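Local coordinates for flavin reductase (Uncultured bacterium, PDB 5CHO), which probably reduces flavin-adenine dinucleotide to supply reduced flavin to the tryptophan halogenase partner of a bacterial two-component system, at residues G39-V51 and D177-L189. Sequence-based numbering, arbitrary orientation.
Sequences GIFSSFATGVTVV and DALVYHSGQFRGL. With FAD (flavin-adenine dinucleotide), chain I.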
loop_
_atom_site.group_PDB
_atom_site.type_symbol
_atom_site.label_atom_id
_atom_site.label_comp_id
_atom_site.label_asym_id
_atom_site.label_seq_id
_atom_site.Cartn_x
_atom_site.Cartn_y
_atom_site.Cartn_z
ATOM N N GLY A 39 2.455 -12.369 -9.619
ATOM C CA GLY A 39 1.875 -11.801 -10.820
ATOM C C GLY A 39 0.519 -11.191 -10.533
ATOM O O GLY A 39 0.189 -10.128 -11.056
ATOM N N ILE A 40 -0.267 -11.865 -9.701
ATOM C CA ILE A 40 -1.586 -11.365 -9.323
ATOM C C ILE A 40 -1.466 -10.143 -8.421
ATOM O O ILE A 40 -2.138 -9.142 -8.653
ATOM C CB ILE A 40 -2.436 -12.442 -8.621
ATOM C CG1 ILE A 40 -2.384 -13.752 -9.419
ATOM C CG2 ILE A 40 -3.871 -11.955 -8.463
ATOM C CD1 ILE A 40 -3.148 -14.897 -8.789
ATOM N N PHE A 41 -0.640 -10.236 -7.378
ATOM C CA PHE A 41 -0.320 -9.072 -6.550
ATOM C C PHE A 41 0.074 -7.862 -7.398
ATOM O O PHE A 41 -0.219 -6.726 -7.026
ATOM C CB PHE A 41 0.821 -9.383 -5.565
ATOM C CG PHE A 41 0.433 -10.273 -4.400
ATOM C CD1 PHE A 41 -0.893 -10.486 -4.051
ATOM C CD2 PHE A 41 1.419 -10.882 -3.639
ATOM C CE1 PHE A 41 -1.220 -11.297 -2.972
ATOM C CE2 PHE A 41 1.098 -11.690 -2.564
ATOM C CZ PHE A 41 -0.221 -11.896 -2.229
ATOM N N SER A 42 0.726 -8.105 -8.534
ATOM C CA SER A 42 1.281 -7.021 -9.342
ATOM C C SER A 42 0.207 -6.217 -10.059
ATOM O O SER A 42 0.486 -5.140 -10.581
ATOM C CB SER A 42 2.264 -7.574 -10.376
ATOM O OG SER A 42 1.589 -8.158 -11.475
ATOM N N SER A 43 -1.016 -6.739 -10.085
ATOM C CA SER A 43 -2.128 -6.033 -10.712
ATOM C C SER A 43 -2.480 -4.753 -9.959
ATOM O O SER A 43 -3.076 -3.839 -10.528
ATOM C CB SER A 43 -3.352 -6.945 -10.797
ATOM O OG SER A 43 -3.904 -7.183 -9.517
ATOM N N PHE A 44 -2.108 -4.690 -8.683
ATOM C CA PHE A 44 -2.292 -3.477 -7.886
ATOM C C PHE A 44 -1.100 -2.533 -8.001
ATOM O O PHE A 44 -0.013 -2.828 -7.502
ATOM C CB PHE A 44 -2.531 -3.827 -6.416
ATOM C CG PHE A 44 -2.892 -2.640 -5.565
ATOM C CD1 PHE A 44 -1.928 -1.999 -4.799
ATOM C CD2 PHE A 44 -4.195 -2.171 -5.522
ATOM C CE1 PHE A 44 -2.259 -0.909 -4.012
ATOM C CE2 PHE A 44 -4.529 -1.079 -4.743
ATOM C CZ PHE A 44 -3.560 -0.449 -3.985
ATOM N N ALA A 45 -1.312 -1.397 -8.659
ATOM C CA ALA A 45 -0.249 -0.426 -8.864
ATOM C C ALA A 45 0.163 0.215 -7.546
ATOM O O ALA A 45 -0.642 0.338 -6.623
ATOM C CB ALA A 45 -0.689 0.642 -9.854
ATOM N N THR A 46 1.423 0.627 -7.473
ATOM C CA THR A 46 1.954 1.305 -6.296
ATOM C C THR A 46 2.947 2.365 -6.723
ATOM O O THR A 46 3.497 2.302 -7.819
ATOM C CB THR A 46 2.696 0.352 -5.340
ATOM O OG1 THR A 46 3.929 -0.048 -5.947
ATOM C CG2 THR A 46 1.872 -0.879 -5.001
ATOM N N GLY A 47 3.190 3.327 -5.843
ATOM C CA GLY A 47 4.354 4.183 -5.959
ATOM C C GLY A 47 5.554 3.388 -5.476
ATOM O O GLY A 47 5.456 2.180 -5.258
ATOM N N VAL A 48 6.690 4.050 -5.304
ATOM C CA VAL A 48 7.885 3.368 -4.817
ATOM C C VAL A 48 8.629 4.251 -3.834
ATOM O O VAL A 48 8.798 5.446 -4.078
ATOM C CB VAL A 48 8.844 2.991 -5.956
ATOM C CG1 VAL A 48 9.950 2.088 -5.424
ATOM C CG2 VAL A 48 8.098 2.297 -7.079
ATOM N N THR A 49 9.055 3.665 -2.717
ATOM C CA THR A 49 9.855 4.387 -1.725
ATOM C C THR A 49 11.219 3.762 -1.481
ATOM O O THR A 49 11.490 2.633 -1.889
ATOM C CB THR A 49 9.158 4.459 -0.352
ATOM O OG1 THR A 49 9.317 3.208 0.323
ATOM C CG2 THR A 49 7.680 4.766 -0.489
ATOM N N VAL A 50 12.075 4.529 -0.815
ATOM C CA VAL A 50 13.276 3.990 -0.199
ATOM C C VAL A 50 13.196 4.197 1.308
ATOM O O VAL A 50 13.109 5.325 1.789
ATOM C CB VAL A 50 14.552 4.642 -0.750
ATOM C CG1 VAL A 50 15.757 4.221 0.074
ATOM C CG2 VAL A 50 14.746 4.253 -2.200
ATOM N N VAL A 51 13.211 3.086 2.035
ATOM C CA VAL A 51 13.212 3.089 3.490
ATOM C C VAL A 51 14.649 3.073 3.999
ATOM O O VAL A 51 15.457 2.273 3.532
ATOM C CB VAL A 51 12.440 1.874 4.035
ATOM C CG1 VAL A 51 12.527 1.804 5.546
ATOM C CG2 VAL A 51 10.993 1.923 3.564
ATOM N N ASP A 177 6.593 14.046 -12.215
ATOM C CA ASP A 177 6.273 12.675 -12.597
ATOM C C ASP A 177 6.688 11.669 -11.534
ATOM O O ASP A 177 7.787 11.745 -10.986
ATOM C CB ASP A 177 6.929 12.343 -13.935
ATOM C CG ASP A 177 6.295 13.095 -15.085
ATOM O OD1 ASP A 177 5.591 14.094 -14.824
ATOM O OD2 ASP A 177 6.485 12.678 -16.245
ATOM N N ALA A 178 5.791 10.726 -11.257
ATOM C CA ALA A 178 5.969 9.784 -10.164
ATOM C C ALA A 178 6.405 8.414 -10.658
ATOM O O ALA A 178 6.023 7.979 -11.744
ATOM C CB ALA A 178 4.676 9.665 -9.379
ATOM N N LEU A 179 7.199 7.735 -9.839
ATOM C CA LEU A 179 7.618 6.378 -10.143
ATOM C C LEU A 179 6.541 5.428 -9.671
ATOM O O LEU A 179 6.130 5.463 -8.511
ATOM C CB LEU A 179 8.956 6.046 -9.487
ATOM C CG LEU A 179 9.562 4.700 -9.893
ATOM C CD1 LEU A 179 9.810 4.654 -11.392
ATOM C CD2 LEU A 179 10.858 4.438 -9.133
ATOM N N VAL A 180 6.091 4.579 -10.583
ATOM C CA VAL A 180 5.033 3.634 -10.291
ATOM C C VAL A 180 5.479 2.229 -10.660
ATOM O O VAL A 180 6.154 2.027 -11.670
ATOM C CB VAL A 180 3.747 4.029 -11.041
ATOM C CG1 VAL A 180 2.735 2.892 -11.058
ATOM C CG2 VAL A 180 3.155 5.275 -10.398
ATOM N N TYR A 181 5.098 1.265 -9.829
ATOM C CA TYR A 181 5.431 -0.130 -10.059
ATOM C C TYR A 181 4.154 -0.924 -10.276
ATOM O O TYR A 181 3.349 -1.084 -9.358
ATOM C CB TYR A 181 6.224 -0.696 -8.880
ATOM C CG TYR A 181 6.759 -2.084 -9.116
ATOM C CD1 TYR A 181 7.723 -2.320 -10.085
ATOM C CD2 TYR A 181 6.309 -3.160 -8.361
ATOM C CE1 TYR A 181 8.220 -3.594 -10.304
ATOM C CE2 TYR A 181 6.801 -4.433 -8.568
ATOM C CZ TYR A 181 7.755 -4.644 -9.541
ATOM O OH TYR A 181 8.244 -5.909 -9.757
ATOM N N HIS A 182 3.974 -1.413 -11.499
ATOM C CA HIS A 182 2.765 -2.140 -11.867
ATOM C C HIS A 182 3.039 -3.232 -12.897
ATOM O O HIS A 182 3.814 -3.033 -13.833
ATOM C CB HIS A 182 1.718 -1.178 -12.419
ATOM C CG HIS A 182 0.444 -1.848 -12.818
ATOM N ND1 HIS A 182 0.066 -2.009 -14.134
ATOM C CD2 HIS A 182 -0.545 -2.398 -12.074
ATOM C CE1 HIS A 182 -1.095 -2.635 -14.182
ATOM N NE2 HIS A 182 -1.489 -2.880 -12.945
ATOM N N SER A 183 2.398 -4.384 -12.709
ATOM C CA SER A 183 2.581 -5.538 -13.586
ATOM C C SER A 183 4.056 -5.902 -13.679
ATOM O O SER A 183 4.530 -6.351 -14.721
ATOM C CB SER A 183 2.002 -5.264 -14.982
ATOM O OG SER A 183 0.631 -5.600 -15.035
ATOM N N GLY A 184 4.778 -5.714 -12.579
ATOM C CA GLY A 184 6.198 -6.013 -12.541
ATOM C C GLY A 184 7.036 -5.072 -13.380
ATOM O O GLY A 184 8.203 -5.353 -13.642
ATOM N N GLN A 185 6.440 -3.958 -13.799
ATOM C CA GLN A 185 7.137 -2.951 -14.595
ATOM C C GLN A 185 7.238 -1.645 -13.844
ATOM O O GLN A 185 6.344 -1.295 -13.073
ATOM C CB GLN A 185 6.421 -2.688 -15.923
ATOM C CG GLN A 185 6.349 -3.849 -16.893
ATOM C CD GLN A 185 7.716 -4.293 -17.362
ATOM O OE1 GLN A 185 8.571 -3.462 -17.670
ATOM N NE2 GLN A 185 7.912 -5.602 -17.470
ATOM N N PHE A 186 8.327 -0.920 -14.078
ATOM C CA PHE A 186 8.422 0.444 -13.593
ATOM C C PHE A 186 7.784 1.352 -14.636
ATOM O O PHE A 186 7.978 1.168 -15.841
ATOM C CB PHE A 186 9.875 0.838 -13.308
ATOM C CG PHE A 186 10.440 0.184 -12.082
ATOM C CD1 PHE A 186 11.211 -0.961 -12.178
ATOM C CD2 PHE A 186 10.175 0.705 -10.827
ATOM C CE1 PHE A 186 11.717 -1.567 -11.048
ATOM C CE2 PHE A 186 10.680 0.105 -9.692
ATOM C CZ PHE A 186 11.453 -1.034 -9.802
ATOM N N ARG A 187 7.023 2.333 -14.160
ATOM C CA ARG A 187 6.295 3.243 -15.033
ATOM C C ARG A 187 6.425 4.654 -14.517
ATOM O O ARG A 187 6.699 4.880 -13.336
ATOM C CB ARG A 187 4.810 2.873 -15.135
ATOM C CG ARG A 187 4.580 1.471 -15.631
ATOM C CD ARG A 187 4.883 1.365 -17.121
ATOM N NE ARG A 187 4.778 -0.012 -17.592
ATOM C CZ ARG A 187 3.684 -0.589 -18.075
ATOM N NH1 ARG A 187 2.575 0.103 -18.290
ATOM N NH2 ARG A 187 3.734 -1.869 -18.407
ATOM N N GLY A 188 6.251 5.598 -15.431
ATOM C CA GLY A 188 6.207 6.999 -15.077
ATOM C C GLY A 188 4.765 7.453 -15.093
ATOM O O GLY A 188 4.049 7.241 -16.070
ATOM N N LEU A 189 4.345 8.086 -14.005
ATOM C CA LEU A 189 2.999 8.635 -13.899
ATOM C C LEU A 189 3.102 10.149 -14.006
ATOM O O LEU A 189 3.676 10.784 -13.124
ATOM C CB LEU A 189 2.342 8.236 -12.579
ATOM C CG LEU A 189 0.914 8.763 -12.403
ATOM C CD1 LEU A 189 -0.082 7.945 -13.227
ATOM C CD2 LEU A 189 0.519 8.805 -10.938
HETATM P PA FAD I . 18.725 -8.027 2.053
HETATM O O1A FAD I . 19.825 -8.260 3.049
HETATM O O2A FAD I . 19.271 -7.473 0.795
HETATM O O5B FAD I . 17.984 -9.426 1.714
HETATM C C5B FAD I . 16.967 -9.426 0.705
HETATM C C4B FAD I . 16.614 -10.901 0.288
HETATM O O4B FAD I . 17.600 -11.407 -0.368
HETATM C C3B FAD I . 16.429 -11.765 1.530
HETATM O O3B FAD I . 15.368 -12.643 1.370
HETATM C C2B FAD I . 17.741 -12.534 1.679
HETATM O O2B FAD I . 17.470 -13.961 2.155
HETATM C C1B FAD I . 18.257 -12.584 0.503
HETATM N N9A FAD I . 19.657 -12.379 0.582
HETATM C C8A FAD I . 20.335 -11.228 0.355
HETATM N N7A FAD I . 21.655 -11.478 0.545
HETATM C C5A FAD I . 21.788 -12.782 0.893
HETATM C C6A FAD I . 22.895 -13.558 1.205
HETATM N N6A FAD I . 24.324 -13.293 1.268
HETATM N N1A FAD I . 22.737 -14.864 1.522
HETATM C C2A FAD I . 21.487 -15.426 1.541
HETATM N N3A FAD I . 20.390 -14.662 1.242
HETATM C C4A FAD I . 20.548 -13.340 0.916
HETATM N N1 FAD I . 11.224 -5.853 0.084
HETATM C C2 FAD I . 10.483 -5.878 1.343
HETATM O O2 FAD I . 10.891 -6.559 2.291
HETATM N N3 FAD I . 9.252 -5.107 1.481
HETATM C C4 FAD I . 8.782 -4.327 0.382
HETATM O O4 FAD I . 7.813 -3.719 0.497
HETATM C C4X FAD I . 9.551 -4.312 -0.903
HETATM N N5 FAD I . 9.097 -3.540 -2.019
HETATM C C5X FAD I . 9.869 -3.519 -3.287
HETATM C C6 FAD I . 9.417 -2.746 -4.398
HETATM C C7 FAD I . 10.149 -2.738 -5.594
HETATM C C7M FAD I . 9.379 -1.803 -6.576
HETATM C C8 FAD I . 11.324 -3.488 -5.679
HETATM C C8M FAD I . 12.047 -3.390 -7.065
HETATM C C9 FAD I . 11.763 -4.242 -4.584
HETATM C C9A FAD I . 11.037 -4.266 -3.385
HETATM N N10 FAD I . 11.512 -5.059 -2.253
HETATM C C10 FAD I . 10.755 -5.074 -1.017
HETATM C "C1'" FAD I . 12.761 -5.871 -2.341
HETATM C "C2'" FAD I . 13.882 -5.221 -1.505
HETATM O "O2'" FAD I . 14.069 -3.907 -1.932
HETATM C "C3'" FAD I . 15.145 -6.025 -1.706
HETATM O "O3'" FAD I . 14.957 -7.309 -1.195
HETATM C "C4'" FAD I . 16.327 -5.363 -0.991
HETATM O "O4'" FAD I . 17.492 -5.948 -1.413
HETATM C "C5'" FAD I . 16.192 -5.554 0.534
HETATM O "O5'" FAD I . 17.298 -4.945 1.190
HETATM P P FAD I . 17.742 -5.479 2.651
HETATM O O1P FAD I . 19.171 -5.080 2.912
HETATM O O2P FAD I . 16.815 -4.899 3.727
HETATM O O3P FAD I . 17.630 -7.045 2.652
HETATM O O HOH W 1 2.695 -3.280 -8.058
HETATM O O HOH W 2 6.525 6.820 -6.325
#
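Part of the wall at the dimethylbenzene end of the FAD pocket, in the split beta-barrel of the flavin reductase family, lies where the C-terminal beta hairpin 178-189 joins strand 46-53. Thr46 and Tyr181 form an antiparallel hydrogen-bonded pair. Tyr181 N gives the straighter bond to Thr46 O, 2.8 Å at 165°; Thr46 N returns a 3.2 Å bond to Tyr181 O. A water donates to both Phe44 O and Tyr181 O. Val48 CG2 meets Tyr181 CB and Leu179 CG, each at 4.0 Å, and nears the edge of the Phe186 ring. The two rings line the pocket, Tyr181 presenting a face to FAD C7M and Phe186 an edge to FAD C8M. Ser183 N, at the hairpin turn, donates to Ser42 O, in the loop that precedes strand 46-53, at 3.0 Å. Ser183 OG itself bonds Arg172 and Asp191 of the second subunit. The His182 ring swings to the 42-45 loop because its CG lies opposite the backbone N (chi1 -180°). His182 NE2 reaches Ser43 O in the ring plane at 3.0 Å, but the bond is weak, bent to 127°. Cutting this side chain back to an alanine is likely to leave a gap beside Ala45 and take this weak donor from Ser43 O. Ala45 CB packs 3.8 Å from His182 CD2.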